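Local coordinates for protein dual function macrocyclase-peptidase POPB (Galerina marginata, PDB 5N4B) that cuts peptide bonds after proline and macrocyclises a 25-residue peptide, trimmed from a 35-residue precursor, in the biosynthesis of amanitin toxins, at residues A[86-91]-A[416-421]; A[96-101]-A[117-122]; A[428-433]-A[445-450]. The protein carries 1 engineered substitution. All coordinates share one frame; numbering follows the deposited sequence. Where two conformers were deposited one is given.

Contact 1. Residues A[86-91]-A[416-421]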
loop_
_atom_site.group_PDB
_atom_site.type_symbol
_atom_site.label_atom_id
_atom_site.label_comp_id
_atom_site.label_asym_id
_atom_site.label_seq_id
_atom_site.Cartn_x
_atom_site.Cartn_y
_atom_site.Cartn_z
ATOM N N SER A 86 -15.109 6.062 7.904
ATOM C CA SER A 86 -15.039 4.666 7.499
ATOM C C SER A 86 -16.404 4.022 7.554
ATOM O O SER A 86 -17.371 4.575 8.062
ATOM C CB SER A 86 -14.095 3.882 8.426
ATOM O OG SER A 86 -14.706 3.665 9.717
ATOM N N ALA A 87 -16.463 2.779 7.049
ATOM C CA ALA A 87 -17.609 1.927 7.350
ATOM C C ALA A 87 -17.670 1.686 8.866
ATOM O O ALA A 87 -16.631 1.605 9.533
ATOM C CB ALA A 87 -17.502 0.579 6.647
ATOM N N PRO A 88 -18.863 1.563 9.447
ATOM C CA PRO A 88 -18.970 1.220 10.873
ATOM C C PRO A 88 -18.953 -0.295 11.046
ATOM O O PRO A 88 -19.304 -1.046 10.126
ATOM C CB PRO A 88 -20.332 1.829 11.249
ATOM C CG PRO A 88 -21.178 1.595 10.003
ATOM C CD PRO A 88 -20.202 1.790 8.851
ATOM N N THR A 89 -18.552 -0.719 12.251
ATOM C CA THR A 89 -18.482 -2.128 12.645
ATOM C C THR A 89 -19.351 -2.310 13.882
ATOM O O THR A 89 -19.234 -1.566 14.853
ATOM C CB THR A 89 -17.041 -2.539 12.952
ATOM O OG1 THR A 89 -16.226 -2.340 11.804
ATOM C CG2 THR A 89 -16.994 -4.010 13.330
ATOM N N LEU A 90 -20.208 -3.329 13.860
ATOM C CA LEU A 90 -21.062 -3.641 15.007
ATOM C C LEU A 90 -20.329 -4.655 15.869
ATOM O O LEU A 90 -20.004 -5.752 15.397
ATOM C CB LEU A 90 -22.379 -4.263 14.503
ATOM C CG LEU A 90 -23.296 -4.813 15.602
ATOM C CD1 LEU A 90 -23.720 -3.770 16.588
ATOM C CD2 LEU A 90 -24.534 -5.500 14.952
ATOM N N LEU A 91 -19.997 -4.253 17.098
ATOM C CA LEU A 91 -19.372 -5.148 18.062
ATOM C C LEU A 91 -20.444 -5.909 18.828
ATOM O O LEU A 91 -21.623 -5.512 18.871
ATOM C CB LEU A 91 -18.435 -4.383 19.009
ATOM C CG LEU A 91 -17.338 -3.601 18.303
ATOM C CD1 LEU A 91 -16.353 -3.066 19.382
ATOM C CD2 LEU A 91 -16.606 -4.455 17.289
ATOM N N HIS A 416 -25.819 -8.432 8.090
ATOM C CA HIS A 416 -25.541 -7.338 7.157
ATOM C C HIS A 416 -24.089 -7.452 6.718
ATOM O O HIS A 416 -23.266 -8.115 7.320
ATOM C CB HIS A 416 -25.781 -5.944 7.786
ATOM C CG HIS A 416 -24.820 -5.618 8.859
ATOM N ND1 HIS A 416 -25.021 -5.978 10.183
ATOM C CD2 HIS A 416 -23.598 -5.043 8.801
ATOM C CE1 HIS A 416 -23.960 -5.613 10.880
ATOM N NE2 HIS A 416 -23.083 -5.054 10.066
ATOM N N PHE A 417 -23.782 -6.733 5.649
ATOM C CA PHE A 417 -22.417 -6.420 5.284
ATOM C C PHE A 417 -22.382 -5.024 4.678
ATOM O O PHE A 417 -23.413 -4.467 4.281
ATOM C CB PHE A 417 -21.786 -7.452 4.344
ATOM C CG PHE A 417 -22.478 -7.641 3.011
ATOM C CD1 PHE A 417 -22.113 -6.881 1.933
ATOM C CD2 PHE A 417 -23.455 -8.627 2.855
ATOM C CE1 PHE A 417 -22.758 -7.100 0.689
ATOM C CE2 PHE A 417 -24.078 -8.829 1.638
ATOM C CZ PHE A 417 -23.726 -8.059 0.570
ATOM N N PHE A 418 -21.167 -4.471 4.582
ATOM C CA PHE A 418 -20.938 -3.205 3.927
ATOM C C PHE A 418 -19.988 -3.358 2.750
ATOM O O PHE A 418 -19.176 -4.286 2.652
ATOM C CB PHE A 418 -20.296 -2.165 4.877
ATOM C CG PHE A 418 -21.134 -1.841 6.035
ATOM C CD1 PHE A 418 -22.229 -0.994 5.899
ATOM C CD2 PHE A 418 -20.874 -2.405 7.275
ATOM C CE1 PHE A 418 -23.045 -0.738 6.975
ATOM C CE2 PHE A 418 -21.713 -2.100 8.367
ATOM C CZ PHE A 418 -22.778 -1.312 8.185
ATOM N N LEU A 419 -20.129 -2.408 1.824
ATOM C CA LEU A 419 -19.183 -2.195 0.733
ATOM C C LEU A 419 -18.636 -0.785 0.834
ATOM O O LEU A 419 -19.405 0.177 1.031
ATOM C CB LEU A 419 -19.817 -2.372 -0.638
ATOM C CG LEU A 419 -20.554 -3.662 -0.892
ATOM C CD1 LEU A 419 -21.294 -3.568 -2.254
ATOM C CD2 LEU A 419 -19.645 -4.823 -0.850
ATOM N N THR A 420 -17.326 -0.653 0.693
ATOM C CA THR A 420 -16.703 0.662 0.561
ATOM C C THR A 420 -16.286 0.839 -0.896
ATOM O O THR A 420 -15.598 -0.018 -1.470
ATOM C CB THR A 420 -15.557 0.876 1.527
ATOM O OG1 THR A 420 -14.566 -0.099 1.342
ATOM C CG2 THR A 420 -16.055 0.711 2.951
ATOM N N LEU A 421 -16.753 1.921 -1.503
ATOM C CA LEU A 421 -16.696 2.167 -2.944
ATOM C C LEU A 421 -15.999 3.501 -3.172
ATOM O O LEU A 421 -16.389 4.520 -2.580
ATOM C CB LEU A 421 -18.122 2.225 -3.541
ATOM C CG LEU A 421 -18.986 1.009 -3.203
ATOM C CD1 LEU A 421 -20.380 1.282 -3.698
ATOM C CD2 LEU A 421 -18.423 -0.268 -3.793
HETATM O O HOH W 1 -20.436 -4.987 11.473
#

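Contact 2. Residues A[96-101]-A[117-122]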
loop_
_atom_site.group_PDB
_atom_site.type_symbol
_atom_site.label_atom_id
_atom_site.label_comp_id
_atom_site.label_asym_id
_atom_site.label_seq_id
_atom_site.Cartn_x
_atom_site.Cartn_y
_atom_site.Cartn_z
ATOM N N TRP A 96 -21.881 0.419 17.567
ATOM C CA TRP A 96 -21.216 0.564 16.292
ATOM C C TRP A 96 -20.038 1.518 16.425
ATOM O O TRP A 96 -20.134 2.569 17.075
ATOM C CB TRP A 96 -22.235 1.115 15.286
ATOM C CG TRP A 96 -23.362 0.235 14.959
ATOM C CD1 TRP A 96 -24.489 0.093 15.673
ATOM C CD2 TRP A 96 -23.483 -0.598 13.829
ATOM N NE1 TRP A 96 -25.338 -0.800 15.042
ATOM C CE2 TRP A 96 -24.725 -1.229 13.900
ATOM C CE3 TRP A 96 -22.651 -0.893 12.750
ATOM C CZ2 TRP A 96 -25.165 -2.114 12.918
ATOM C CZ3 TRP A 96 -23.093 -1.796 11.791
ATOM C CH2 TRP A 96 -24.338 -2.369 11.878
ATOM N N TYR A 97 -18.939 1.169 15.778
ATOM C CA TYR A 97 -17.692 1.919 15.893
ATOM C C TYR A 97 -17.175 2.250 14.499
ATOM O O TYR A 97 -17.215 1.410 13.597
ATOM C CB TYR A 97 -16.654 1.079 16.632
ATOM C CG TYR A 97 -16.969 0.765 18.056
ATOM C CD1 TYR A 97 -18.005 -0.128 18.396
ATOM C CD2 TYR A 97 -16.253 1.358 19.077
ATOM C CE1 TYR A 97 -18.282 -0.429 19.738
ATOM C CE2 TYR A 97 -16.513 1.044 20.407
ATOM C CZ TYR A 97 -17.541 0.150 20.711
ATOM O OH TYR A 97 -17.790 -0.157 22.043
ATOM N N TRP A 98 -16.656 3.455 14.318
ATOM C CA TRP A 98 -16.198 3.879 13.010
ATOM C C TRP A 98 -15.155 4.975 13.189
ATOM O O TRP A 98 -15.135 5.690 14.202
ATOM C CB TRP A 98 -17.369 4.402 12.135
ATOM C CG TRP A 98 -17.977 5.665 12.606
ATOM C CD1 TRP A 98 -17.689 6.933 12.155
ATOM C CD2 TRP A 98 -18.967 5.826 13.637
ATOM N NE1 TRP A 98 -18.428 7.866 12.865
ATOM C CE2 TRP A 98 -19.214 7.213 13.775
ATOM C CE3 TRP A 98 -19.644 4.946 14.462
ATOM C CZ2 TRP A 98 -20.154 7.721 14.673
ATOM C CZ3 TRP A 98 -20.574 5.461 15.356
ATOM C CH2 TRP A 98 -20.793 6.823 15.466
ATOM N N PHE A 99 -14.312 5.141 12.177
ATOM C CA PHE A 99 -13.333 6.235 12.172
ATOM C C PHE A 99 -13.918 7.475 11.519
ATOM O O PHE A 99 -14.674 7.410 10.554
ATOM C CB PHE A 99 -12.043 5.828 11.433
ATOM C CG PHE A 99 -11.211 4.865 12.200
ATOM C CD1 PHE A 99 -10.331 5.315 13.167
ATOM C CD2 PHE A 99 -11.309 3.515 11.941
ATOM C CE1 PHE A 99 -9.562 4.419 13.878
ATOM C CE2 PHE A 99 -10.512 2.625 12.636
ATOM C CZ PHE A 99 -9.643 3.092 13.606
ATOM N N TYR A 100 -13.542 8.615 12.079
ATOM C CA TYR A 100 -14.017 9.927 11.660
ATOM C C TYR A 100 -12.872 10.922 11.703
ATOM O O TYR A 100 -12.158 10.978 12.706
ATOM C CB TYR A 100 -15.177 10.439 12.557
ATOM C CG TYR A 100 -15.654 11.852 12.269
ATOM C CD1 TYR A 100 -16.197 12.186 11.039
ATOM C CD2 TYR A 100 -15.503 12.842 13.187
ATOM C CE1 TYR A 100 -16.606 13.468 10.768
ATOM C CE2 TYR A 100 -15.931 14.138 12.925
ATOM C CZ TYR A 100 -16.457 14.408 11.700
ATOM O OH TYR A 100 -16.863 15.719 11.481
ATOM N N ASN A 101 -12.674 11.674 10.615
ATOM C CA ASN A 101 -11.693 12.753 10.520
ATOM C C ASN A 101 -12.471 14.030 10.224
ATOM O O ASN A 101 -13.232 14.084 9.259
ATOM C CB ASN A 101 -10.707 12.442 9.398
ATOM C CG ASN A 101 -9.471 13.296 9.458
ATOM O OD1 ASN A 101 -9.564 14.523 9.521
ATOM N ND2 ASN A 101 -8.304 12.662 9.465
ATOM N N ALA A 117 -27.600 0.897 18.287
ATOM C CA ALA A 117 -28.407 0.864 17.073
ATOM C C ALA A 117 -27.604 1.532 15.967
ATOM O O ALA A 117 -26.766 2.387 16.239
ATOM C CB ALA A 117 -29.710 1.654 17.279
ATOM N N LEU A 118 -27.868 1.144 14.724
ATOM C CA LEU A 118 -27.125 1.749 13.614
ATOM C C LEU A 118 -27.477 3.228 13.514
ATOM O O LEU A 118 -28.657 3.563 13.333
ATOM C CB LEU A 118 -27.438 1.031 12.320
ATOM C CG LEU A 118 -26.739 1.523 11.060
ATOM C CD1 LEU A 118 -25.282 1.308 11.087
ATOM C CD2 LEU A 118 -27.366 0.759 9.894
ATOM N N PRO A 119 -26.513 4.140 13.600
ATOM C CA PRO A 119 -26.851 5.561 13.525
ATOM C C PRO A 119 -27.443 5.980 12.191
ATOM O O PRO A 119 -27.193 5.375 11.144
ATOM C CB PRO A 119 -25.489 6.245 13.748
ATOM C CG PRO A 119 -24.747 5.327 14.485
ATOM C CD PRO A 119 -25.116 3.959 13.984
ATOM N N ASP A 120 -28.232 7.048 12.261
ATOM C CA ASP A 120 -28.584 7.885 11.121
ATOM C C ASP A 120 -27.461 8.900 10.992
ATOM O O ASP A 120 -27.438 9.926 11.677
ATOM C CB ASP A 120 -29.927 8.569 11.336
ATOM C CG ASP A 120 -30.272 9.519 10.222
ATOM O OD1 ASP A 120 -29.474 9.639 9.262
ATOM O OD2 ASP A 120 -31.372 10.134 10.303
ATOM N N PHE A 121 -26.493 8.596 10.124
ATOM C CA PHE A 121 -25.295 9.414 10.029
ATOM C C PHE A 121 -25.542 10.796 9.443
ATOM O O PHE A 121 -24.669 11.676 9.597
ATOM C CB PHE A 121 -24.167 8.674 9.300
ATOM C CG PHE A 121 -23.630 7.534 10.056
ATOM C CD1 PHE A 121 -22.694 7.713 11.052
ATOM C CD2 PHE A 121 -24.046 6.247 9.774
ATOM C CE1 PHE A 121 -22.188 6.664 11.725
ATOM C CE2 PHE A 121 -23.568 5.152 10.466
ATOM C CZ PHE A 121 -22.616 5.355 11.460
ATOM N N SER A 122 -26.715 11.026 8.854
ATOM C CA SER A 122 -27.060 12.378 8.412
ATOM C C SER A 122 -27.142 13.349 9.574
ATOM O O SER A 122 -27.083 14.563 9.347
ATOM C CB SER A 122 -28.378 12.400 7.610
ATOM O OG SER A 122 -29.540 12.199 8.417
#

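Contact 3. Residues A[428-433]-A[445-450]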
loop_
_atom_site.group_PDB
_atom_site.type_symbol
_atom_site.label_atom_id
_atom_site.label_comp_id
_atom_site.label_asym_id
_atom_site.label_seq_id
_atom_site.Cartn_x
_atom_site.Cartn_y
_atom_site.Cartn_z
ATOM N N GLY A 428 -16.080 8.406 -1.808
ATOM C CA GLY A 428 -16.179 7.360 -0.814
ATOM C C GLY A 428 -17.600 7.131 -0.420
ATOM O O GLY A 428 -18.192 7.897 0.342
ATOM N N THR A 429 -18.175 6.062 -0.931
ATOM C CA THR A 429 -19.537 5.680 -0.648
ATOM C C THR A 429 -19.510 4.412 0.193
ATOM O O THR A 429 -18.739 3.474 -0.082
ATOM C CB THR A 429 -20.272 5.435 -1.937
ATOM O OG1 THR A 429 -20.348 6.697 -2.625
ATOM C CG2 THR A 429 -21.691 4.887 -1.700
ATOM N N ILE A 430 -20.348 4.359 1.225
ATOM C CA ILE A 430 -20.495 3.166 2.052
ATOM C C ILE A 430 -21.897 2.647 1.806
ATOM O O ILE A 430 -22.878 3.342 2.095
ATOM C CB ILE A 430 -20.267 3.463 3.545
ATOM C CG1 ILE A 430 -18.867 4.073 3.788
ATOM C CG2 ILE A 430 -20.489 2.198 4.354
ATOM C CD1 ILE A 430 -18.708 4.859 4.997
ATOM N N ALA A 431 -21.992 1.443 1.229
ATOM C CA ALA A 431 -23.263 0.785 0.970
ATOM C C ALA A 431 -23.470 -0.322 1.980
ATOM O O ALA A 431 -22.520 -0.880 2.526
ATOM C CB ALA A 431 -23.291 0.197 -0.432
ATOM N N ARG A 432 -24.751 -0.605 2.254
ATOM C CA ARG A 432 -25.165 -1.605 3.231
ATOM C C ARG A 432 -26.092 -2.598 2.562
ATOM O O ARG A 432 -27.018 -2.204 1.855
ATOM C CB ARG A 432 -25.877 -0.959 4.412
ATOM C CG ARG A 432 -26.313 -1.933 5.510
ATOM C CD ARG A 432 -26.777 -1.209 6.802
ATOM N NE ARG A 432 -27.954 -0.419 6.502
ATOM C CZ ARG A 432 -29.202 -0.738 6.839
ATOM N NH1 ARG A 432 -29.488 -1.807 7.581
ATOM N NH2 ARG A 432 -30.176 0.068 6.445
ATOM N N TYR A 433 -25.894 -3.865 2.885
ATOM C CA TYR A 433 -26.790 -4.940 2.488
ATOM C C TYR A 433 -27.336 -5.551 3.771
ATOM O O TYR A 433 -26.564 -6.051 4.602
ATOM C CB TYR A 433 -26.084 -5.983 1.640
ATOM C CG TYR A 433 -27.025 -7.009 1.027
ATOM C CD1 TYR A 433 -27.451 -8.102 1.756
ATOM C CD2 TYR A 433 -27.497 -6.858 -0.264
ATOM C CE1 TYR A 433 -28.329 -9.032 1.236
ATOM C CE2 TYR A 433 -28.392 -7.806 -0.808
ATOM C CZ TYR A 433 -28.774 -8.870 -0.055
ATOM O OH TYR A 433 -29.643 -9.783 -0.588
ATOM N N ILE A 445 -27.622 2.905 0.499
ATOM C CA ILE A 445 -26.442 3.723 0.698
ATOM C C ILE A 445 -26.501 4.244 2.125
ATOM O O ILE A 445 -27.456 4.932 2.527
ATOM C CB ILE A 445 -26.371 4.858 -0.321
ATOM C CG1 ILE A 445 -26.333 4.332 -1.732
ATOM C CG2 ILE A 445 -25.140 5.674 -0.015
ATOM C CD1 ILE A 445 -25.280 3.311 -2.019
ATOM N N LEU A 446 -25.492 3.891 2.922
ATOM C CA LEU A 446 -25.390 4.355 4.297
ATOM C C LEU A 446 -24.869 5.779 4.367
ATOM O O LEU A 446 -25.427 6.610 5.068
ATOM C CB LEU A 446 -24.459 3.435 5.079
ATOM C CG LEU A 446 -24.336 3.789 6.560
ATOM C CD1 LEU A 446 -25.561 3.274 7.396
ATOM C CD2 LEU A 446 -23.037 3.257 7.176
ATOM N N ARG A 447 -23.768 6.064 3.674
ATOM C CA ARG A 447 -23.151 7.377 3.704
ATOM C C ARG A 447 -22.457 7.614 2.379
ATOM O O ARG A 447 -21.943 6.680 1.764
ATOM C CB ARG A 447 -22.026 7.498 4.766
ATOM C CG ARG A 447 -22.427 7.090 6.139
ATOM C CD ARG A 447 -21.347 7.457 7.176
ATOM N NE ARG A 447 -21.315 8.881 7.398
ATOM C CZ ARG A 447 -20.698 9.461 8.410
ATOM N NH1 ARG A 447 -20.013 8.757 9.275
ATOM N NH2 ARG A 447 -20.807 10.767 8.583
ATOM N N THR A 448 -22.444 8.886 1.962
ATOM C CA THR A 448 -21.671 9.359 0.832
ATOM C C THR A 448 -20.748 10.481 1.306
ATOM O O THR A 448 -21.205 11.394 1.987
ATOM C CB THR A 448 -22.636 9.873 -0.213
ATOM O OG1 THR A 448 -23.606 8.851 -0.513
ATOM C CG2 THR A 448 -21.885 10.299 -1.437
ATOM N N THR A 449 -19.482 10.426 0.931
ATOM C CA THR A 449 -18.517 11.451 1.303
ATOM C C THR A 449 -18.781 12.695 0.470
ATOM O O THR A 449 -18.878 12.614 -0.755
ATOM C CB THR A 449 -17.101 10.913 1.070
ATOM O OG1 THR A 449 -16.901 9.716 1.825
ATOM C CG2 THR A 449 -16.045 11.890 1.553
ATOM N N LYS A 450 -18.896 13.839 1.141
ATOM C CA LYS A 450 -19.126 15.136 0.507
ATOM C C LYS A 450 -17.832 15.922 0.549
ATOM O O LYS A 450 -17.283 16.162 1.626
ATOM C CB LYS A 450 -20.206 15.932 1.247
ATOM C CG LYS A 450 -21.535 15.242 1.422
ATOM C CD LYS A 450 -22.056 14.680 0.115
ATOM C CE LYS A 450 -23.443 14.052 0.322
ATOM N NZ LYS A 450 -23.499 13.111 1.519
#

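Contact 1. Residues A[86-91]-A[416-421]
The two segments meet where the seven-bladed beta-propeller closes on itself: 86-91 belongs to the innermost part of the first blade and 416-421 to a strand of the last. Their running directions differ by 156°, yet they do not pair as sheet neighbours, and the seam between them is made mostly by side chains, with one backbone carbonyl and a water. Phe418 is the principal side chain. Its CB lies 4.3 Å from Ala87 CB, and the torsion chi1 of -62° sets CG anti to the carbonyl carbon, which carries the ring out across Pro88. Beyond CG, Pro88 O sits obliquely above the ring's CD2-CE2 side, where the proline ring also lies, 3.2 Å from Phe418 CE2. At the tip, Phe418 CZ packs on Pro88 CG at 3.8 Å. One ring face receives the proline's CD as a CH-pi contact: Pro88 CD stands 4.2 Å from the Phe418 centroid and 13° off the ring normal, and the two side chains cross at nearly a right angle. Leu446 of the last blade's outermost strand also packs on both Phe418 and Pro88.

On one flank of this pair Ala87 CB touches Thr420 CG2 at 4.0 Å, a methyl-to-methyl contact that leaves Thr420 OG1 to its hydrogen bond with a polar side chain of the bound peptide. On the other flank Leu90 CD2 approaches the edge of the His416 imidazole, near its plane. There a single water joins the segments, accepting from Leu90 N at 2.9 Å and lying 3.0 Å from His416 NE2.

Contact 2. Residues A[96-101]-A[117-122]
Leu118 CD1 sits almost exactly above the middle of the Trp96 indole: it is 3.6 Å from the centroid of the six-membered ring and 2° off its normal, so this one methyl is nearly equidistant from all six ring carbons. The pyrrole side of the same indole meets backbone instead, Trp96 CD1 lying 3.3 Å from Ala117 O. Trp96 NE1 is 3.2 Å from Leu118 N, but both are donors and the approach is mere packing. Two residues along the strand, Trp98 meets Phe121 tip to tip in a T-shaped (edge-to-face) stack, their planes at 87° and the centroids of the phenyl and the six-membered ring 5.0 Å apart. Phe121 CE1 is the atom that points into the indole face, 3.7 Å from Trp98 CE2.

Both tryptophans project from strand 96-101, second in the four-stranded first blade of the propeller, while 117-122 is the loop leading from its third strand to helix 125-128. Trp98 is anchored by the hydrogen bond of its NE1 to Asp125, and Leu446 and Arg447 of the last blade pack against Phe121. Pro119 wedges behind, with CB over the centre of one Phe121 face and CG 4.3 Å from Trp98 CZ3. Just past it an Asx turn shapes the loop: Asp120 OD1 accepts from Ser122 N at 3.1 Å and from Ser122 OG at 2.7 Å, both from above the carboxylate plane.

Contact 3. Residues A[428-433]-A[445-450]
Five hydrogen bonds link the segments, four from backbone amides and one from a threonine hydroxyl. Ile430 N donates almost straight to Arg447 O over 2.9 Å. Ile430 O takes two donors, Leu446 N at 2.8 Å and the longer Arg447 N at 3.3 Å. Gly428 O is gripped twice, by Thr449 N at 2.9 Å and by Thr449 OG1 at 2.7 Å, the hydroxyl on a lone pair in the carbonyl plane and the amide above it.

The segments are the third and outermost strands of the last propeller blade, a hairpin whose axes run antiparallel at 170°. Leu446 and Arg447 both face Ile430, a classic beta bulge that shifts the register by one.

Apolar contacts lie on both faces. Leu446 lies alongside Ile430, CD2 to CG2 at 3.9 Å, and packs on Pro88 of the first blade. Thr429, Ala431 and Ile445 share the other face, where Ile445 CD1 is 4.0 Å from Ala431 CB. At Gly428 (phi 156°, psi 103°) a CB would press on the preceding carbonyl oxygen and collide with Thr449 OG1. The charged end of Arg447 turns away, NH2 forming a salt bridge with Asp125 of the first blade.

How the contacts relate
Contact 1 is the buried one, and it spans the seam between first and last blades; contacts 2 and 3 are partly buried and lie within the first and the last blade respectively. Their chemistry follows place: contact 3 rests on main-chain bonds between sheet neighbours, whereas contacts 1 and 2 are carried by side-chain packing, helped by a water in the former. Neighbouring strands tie them together, through probable hydrogen bonds: Thr89 N is 2.9 Å from Tyr97 O between contacts 1 and 2, and Leu419 O is 2.9 Å from Ala431 N between contacts 1 and 3. Contacts 2 and 3 touch directly across the seam, Phe121 CD1 lying 3.4 Å from Arg447 NH1.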